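PDB 4LJ1: invasion-associated protein from Mycobacterium tuberculosis, which probably binds peptidoglycan in the mycobacterial cell wall through a non-catalytic NlpC/P60 domain. Local coordinates for residues 62-65 with 69-72; 87-92 with 96-101. All coordinates share one frame; numbering follows the deposited sequence. Where two conformers were deposited one is given.

Contact 1: residues 62-65 with 69-72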
loop_
_atom_site.group_PDB
_atom_site.type_symbol
_atom_site.label_atom_id
_atom_site.label_comp_id
_atom_site.label_asym_id
_atom_site.label_seq_id
_atom_site.Cartn_x
_atom_site.Cartn_y
_atom_site.Cartn_z
ATOM N N LYS A 62 -3.656 -11.411 4.613
ATOM C CA LYS A 62 -2.566 -11.734 3.730
ATOM C C LYS A 62 -2.915 -11.345 2.312
ATOM O O LYS A 62 -3.507 -12.136 1.583
ATOM C CB LYS A 62 -2.293 -13.229 3.803
ATOM C CG LYS A 62 -1.075 -13.653 3.041
ATOM C CD LYS A 62 -1.019 -15.157 3.095
ATOM C CE LYS A 62 0.225 -15.708 2.473
ATOM N NZ LYS A 62 -0.024 -17.164 2.433
ATOM N N LEU A 63 -2.503 -10.155 1.897
ATOM C CA LEU A 63 -2.868 -9.641 0.582
ATOM C C LEU A 63 -2.063 -10.311 -0.528
ATOM O O LEU A 63 -0.933 -10.733 -0.303
ATOM C CB LEU A 63 -2.611 -8.130 0.528
ATOM C CG LEU A 63 -3.655 -7.199 1.146
ATOM C CD1 LEU A 63 -4.164 -7.696 2.484
ATOM C CD2 LEU A 63 -3.138 -5.774 1.280
ATOM N N PRO A 64 -2.632 -10.384 -1.740
ATOM C CA PRO A 64 -1.825 -10.888 -2.852
ATOM C C PRO A 64 -0.680 -9.933 -3.151
ATOM O O PRO A 64 -0.758 -8.769 -2.825
ATOM C CB PRO A 64 -2.808 -10.936 -4.023
ATOM C CG PRO A 64 -3.868 -9.957 -3.674
ATOM C CD PRO A 64 -3.935 -9.857 -2.179
ATOM N N ARG A 65 0.372 -10.420 -3.780
ATOM C CA ARG A 65 1.557 -9.598 -3.982
ATOM C C ARG A 65 1.396 -8.538 -5.072
ATOM O O ARG A 65 1.784 -7.383 -4.880
ATOM C CB ARG A 65 2.761 -10.472 -4.298
ATOM C CG ARG A 65 4.063 -9.702 -4.310
ATOM C CD ARG A 65 4.476 -9.335 -2.915
ATOM N NE ARG A 65 5.700 -8.538 -2.909
ATOM C CZ ARG A 65 6.572 -8.524 -1.907
ATOM N NH1 ARG A 65 6.332 -9.187 -0.784
ATOM N NH2 ARG A 65 7.674 -7.811 -2.005
ATOM N N GLN A 69 -3.331 -7.433 -8.805
ATOM C CA GLN A 69 -4.218 -8.431 -8.208
ATOM C C GLN A 69 -4.936 -7.845 -6.977
ATOM O O GLN A 69 -6.129 -8.083 -6.773
ATOM C CB GLN A 69 -3.468 -9.705 -7.854
ATOM C CG GLN A 69 -4.399 -10.828 -7.395
ATOM C CD GLN A 69 -5.358 -11.373 -8.449
ATOM O OE1 GLN A 69 -5.168 -11.195 -9.657
ATOM N NE2 GLN A 69 -6.406 -12.057 -7.979
ATOM N N MET A 70 -4.223 -7.083 -6.161
ATOM C CA MET A 70 -4.861 -6.364 -5.069
ATOM C C MET A 70 -6.020 -5.501 -5.576
ATOM O O MET A 70 -7.107 -5.473 -4.995
ATOM C CB MET A 70 -3.871 -5.426 -4.378
ATOM C CG MET A 70 -2.719 -6.086 -3.610
ATOM S SD MET A 70 -1.665 -4.773 -2.923
ATOM C CE MET A 70 -0.310 -5.732 -2.262
ATOM N N TYR A 71 -5.791 -4.799 -6.669
ATOM C CA TYR A 71 -6.826 -3.940 -7.252
ATOM C C TYR A 71 -8.039 -4.732 -7.785
ATOM O O TYR A 71 -9.190 -4.391 -7.521
ATOM C CB TYR A 71 -6.253 -3.095 -8.393
ATOM C CG TYR A 71 -7.227 -2.090 -8.945
ATOM C CD1 TYR A 71 -7.479 -0.916 -8.256
ATOM C CD2 TYR A 71 -7.913 -2.313 -10.151
ATOM C CE1 TYR A 71 -8.347 0.036 -8.749
ATOM C CE2 TYR A 71 -8.791 -1.365 -10.643
ATOM C CZ TYR A 71 -9.005 -0.193 -9.927
ATOM O OH TYR A 71 -9.863 0.768 -10.385
ATOM N N LYS A 72 -7.758 -5.756 -8.589
ATOM C CA LYS A 72 -8.794 -6.583 -9.209
ATOM C C LYS A 72 -9.802 -7.058 -8.194
ATOM O O LYS A 72 -11.023 -6.993 -8.430
ATOM C CB LYS A 72 -8.163 -7.783 -9.920
ATOM C CG LYS A 72 -9.160 -8.672 -10.650
ATOM C CD LYS A 72 -8.430 -9.805 -11.365
ATOM C CE LYS A 72 -9.363 -10.718 -12.141
ATOM N NZ LYS A 72 -8.655 -11.920 -12.667
#

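Contact 2: residues 87-92 with 96-101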
loop_
_atom_site.group_PDB
_atom_site.type_symbol
_atom_site.label_atom_id
_atom_site.label_comp_id
_atom_site.label_asym_id
_atom_site.label_seq_id
_atom_site.Cartn_x
_atom_site.Cartn_y
_atom_site.Cartn_z
ATOM N N LEU A 87 -6.365 1.747 -0.013
ATOM C CA LEU A 87 -5.201 1.626 -0.903
ATOM C C LEU A 87 -5.399 2.465 -2.160
ATOM O O LEU A 87 -6.474 2.442 -2.776
ATOM C CB LEU A 87 -5.028 0.159 -1.287
ATOM C CG LEU A 87 -4.729 -0.826 -0.151
ATOM C CD1 LEU A 87 -4.643 -2.238 -0.713
ATOM C CD2 LEU A 87 -3.445 -0.431 0.567
ATOM N N ILE A 88 -4.362 3.211 -2.501
ATOM C CA ILE A 88 -4.266 4.010 -3.718
ATOM C C ILE A 88 -3.431 3.229 -4.726
ATOM O O ILE A 88 -2.421 2.628 -4.352
ATOM C CB ILE A 88 -3.600 5.360 -3.395
ATOM C CG1 ILE A 88 -4.500 6.217 -2.501
ATOM C CG2 ILE A 88 -3.243 6.121 -4.683
ATOM C CD1 ILE A 88 -3.778 7.360 -1.824
ATOM N N PHE A 89 -3.826 3.264 -5.982
ATOM C CA PHE A 89 -3.105 2.570 -7.043
ATOM C C PHE A 89 -2.686 3.514 -8.146
ATOM O O PHE A 89 -3.303 4.572 -8.365
ATOM C CB PHE A 89 -3.957 1.441 -7.620
ATOM C CG PHE A 89 -4.273 0.362 -6.632
ATOM C CD1 PHE A 89 -5.316 0.494 -5.754
ATOM C CD2 PHE A 89 -3.501 -0.777 -6.581
ATOM C CE1 PHE A 89 -5.591 -0.489 -4.815
ATOM C CE2 PHE A 89 -3.773 -1.770 -5.657
ATOM C CZ PHE A 89 -4.813 -1.620 -4.766
ATOM N N TYR A 90 -1.653 3.087 -8.864
ATOM C CA TYR A 90 -1.206 3.713 -10.090
ATOM C C TYR A 90 -1.236 2.702 -11.219
ATOM O O TYR A 90 -1.000 1.511 -11.023
ATOM C CB TYR A 90 0.218 4.332 -9.899
ATOM C CG TYR A 90 0.148 5.478 -8.921
ATOM C CD1 TYR A 90 -0.163 6.754 -9.353
ATOM C CD2 TYR A 90 0.223 5.272 -7.555
ATOM C CE1 TYR A 90 -0.327 7.802 -8.455
ATOM C CE2 TYR A 90 0.072 6.319 -6.658
ATOM C CZ TYR A 90 -0.239 7.577 -7.116
ATOM O OH TYR A 90 -0.451 8.614 -6.239
ATOM N N GLY A 91 -1.472 3.206 -12.427
ATOM C CA GLY A 91 -1.494 2.408 -13.636
ATOM C C GLY A 91 -2.863 1.907 -14.021
ATOM O O GLY A 91 -3.789 1.902 -13.213
ATOM N N PRO A 92 -2.995 1.400 -15.250
ATOM C CA PRO A 92 -4.263 0.823 -15.673
ATOM C C PRO A 92 -4.576 -0.401 -14.828
ATOM O O PRO A 92 -3.730 -1.283 -14.663
ATOM C CB PRO A 92 -4.043 0.440 -17.136
ATOM C CG PRO A 92 -2.643 0.730 -17.448
ATOM C CD PRO A 92 -1.961 1.351 -16.287
ATOM N N GLN A 96 0.662 -0.644 -11.973
ATOM C CA GLN A 96 1.995 -0.008 -11.787
ATOM C C GLN A 96 2.464 -0.044 -10.343
ATOM O O GLN A 96 3.574 -0.476 -10.074
ATOM C CB GLN A 96 2.040 1.424 -12.341
ATOM C CG GLN A 96 3.378 2.120 -12.148
ATOM C CD GLN A 96 3.427 3.514 -12.739
ATOM O OE1 GLN A 96 2.415 4.108 -13.086
ATOM N NE2 GLN A 96 4.632 4.044 -12.845
ATOM N N SER A 97 1.658 0.420 -9.394
ATOM C CA SER A 97 2.079 0.500 -7.996
ATOM C C SER A 97 0.881 0.641 -7.074
ATOM O O SER A 97 -0.260 0.798 -7.519
ATOM C CB SER A 97 3.028 1.687 -7.787
ATOM O OG SER A 97 3.768 1.493 -6.591
ATOM N N VAL A 98 1.169 0.612 -5.774
ATOM C CA VAL A 98 0.191 0.751 -4.697
ATOM C C VAL A 98 0.784 1.574 -3.576
ATOM O O VAL A 98 2.008 1.513 -3.354
ATOM C CB VAL A 98 -0.297 -0.650 -4.219
ATOM C CG1 VAL A 98 0.860 -1.504 -3.668
ATOM C CG2 VAL A 98 -1.436 -0.539 -3.215
ATOM N N ALA A 99 -0.061 2.310 -2.862
ATOM C CA ALA A 99 0.325 3.119 -1.719
ATOM C C ALA A 99 -0.793 3.063 -0.691
ATOM O O ALA A 99 -1.912 2.702 -1.021
ATOM C CB ALA A 99 0.610 4.559 -2.141
ATOM N N LEU A 100 -0.479 3.414 0.549
ATOM C CA LEU A 100 -1.444 3.361 1.644
ATOM C C LEU A 100 -1.946 4.780 1.942
ATOM O O LEU A 100 -1.162 5.668 2.295
ATOM C CB LEU A 100 -0.770 2.782 2.883
ATOM C CG LEU A 100 -1.624 2.598 4.148
ATOM C CD1 LEU A 100 -2.764 1.607 3.920
ATOM C CD2 LEU A 100 -0.768 2.177 5.321
ATOM N N TYR A 101 -3.256 5.018 1.797
ATOM C CA TYR A 101 -3.803 6.332 2.104
ATOM C C TYR A 101 -3.831 6.556 3.606
ATOM O O TYR A 101 -4.303 5.708 4.353
ATOM C CB TYR A 101 -5.212 6.487 1.514
ATOM C CG TYR A 101 -5.769 7.903 1.616
ATOM C CD1 TYR A 101 -4.988 9.000 1.291
ATOM C CD2 TYR A 101 -7.052 8.147 2.062
ATOM C CE1 TYR A 101 -5.461 10.283 1.402
ATOM C CE2 TYR A 101 -7.543 9.445 2.142
ATOM C CZ TYR A 101 -6.737 10.516 1.825
ATOM O OH TYR A 101 -7.176 11.835 1.924
#

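Contact 1: residues 62-65 with 69-72
Met70 reaches back from the helix and brings the methyl CE of its thioether against the carbonyl oxygens of Pro64 and Arg65. CE lies 3.1 Å from Pro64 O, a close approach for carbon and oxygen, and 3.7 Å from Arg65 O; Met70 CG is also near, 3.4 Å from Pro64 O. CG sits beside the backbone N of Met70, opposite the carbonyl carbon (chi1 -67°), and the chain then runs straight out, which carries CE over to the loop. There CE also meets Leu63 CB, at 4.3 Å, while Pro64 CG stands 4.0 Å from Met70 CG. This is the tight side: Met70 is buried, and it packs on Ser49 and Ile52 of helix 48-57, where Leu63 lies against Ile52 and Tyr56. Pro64 O has no polar partner in the model, although the contact buries it.

The solvent side is a smaller, partly exposed contact of Pro64 with Gln69. Pro64 CB meets Gln69 CG at 3.7 Å, the two side chains crossing at about a right angle. The bend at chi2 (66°) turns the Gln69 amide off from the ring, leaving CB and CG against it. No hydrogen bond spans the two segments. The guanidinium group of Arg65 is engaged outside the contact, in a salt bridge with Asp47 and hydrogen bonds to Gly28 O and Gln53 OE1. Here the loop between helices 48-57 and 67-73 packs against the N-terminal part of helix 67-73, within the NlpC/P60 domain.

Contact 2: residues 87-92 with 96-101
Tyr90 O takes two backbone N-H groups from successive residues: Gln96 N at 2.9 Å, and Ser97 N in a weak bond at 3.3 Å. Gln96 and Ser97 thus both face Tyr90, a classic beta bulge where the hairpin opens into its loop. Tyr90 N answers with a nearly straight bond (169° at the hydrogen) to Ser97 O, though it approaches from above the carbonyl plane. Further along the ladder, Ile88 and Ala99 form the next hydrogen-bonded pair, with Ala99 N 2.8 Å from Ile88 O and the return bond from Ile88 N to Ala99 O.

On the face carrying Leu87, Phe89, Val98 and Leu100, Val98 puts CG2 over one face of the Phe89 ring, offset toward its rim, in a CH-pi contact 4.0 Å from the centroid. The two side chains lie side by side, pointing the same way. Leu87 CD2 meets Leu100 CD1 at 4.0 Å. Ile52 of helix 48-57 packs on Leu87, Val98 and Leu100. On the face of Ile88, Tyr90, Ser97 and Ala99, Met107 of strand 106-110 touches Ile88, Tyr90 and Ala99, and Tyr90 OH bonds to Arg120 O. Beyond the last bridge, Ile88 CD1 meets Tyr101 CB and CD1, both at 3.7 Å.

At Gly91 the backbone takes a positive phi (93°), at angles that call for glycine. The whole is an antiparallel beta hairpin, closed by a classic bulge, forming the first two strands of the antiparallel sheet of the NlpC/P60 domain, with 87-90 also backbone-bonded to Thr125 and Val129.

The two contacts come in series along the chain, contact 1 closing before contact 2 opens, and their centres lie about 11 Å apart. Helix 67-73 of contact 1 packs directly against the hairpin of contact 2: the Tyr71 and Phe89 rings meet edge to face, with Tyr71 CD1 3.6 Å from Phe89 CD1, and Met70 also touches Phe89 and Val98. Helix 48-57 is shared, since its Ile52 packs on Leu63 and Met70 as well as on Leu87, Val98 and Leu100. Contact 1 is a surface contact, its centre about 10 Å from that of the chain; contact 2 is mostly buried, at about 7 Å. Both join one helix-and-sheet core of the NlpC/P60 domain.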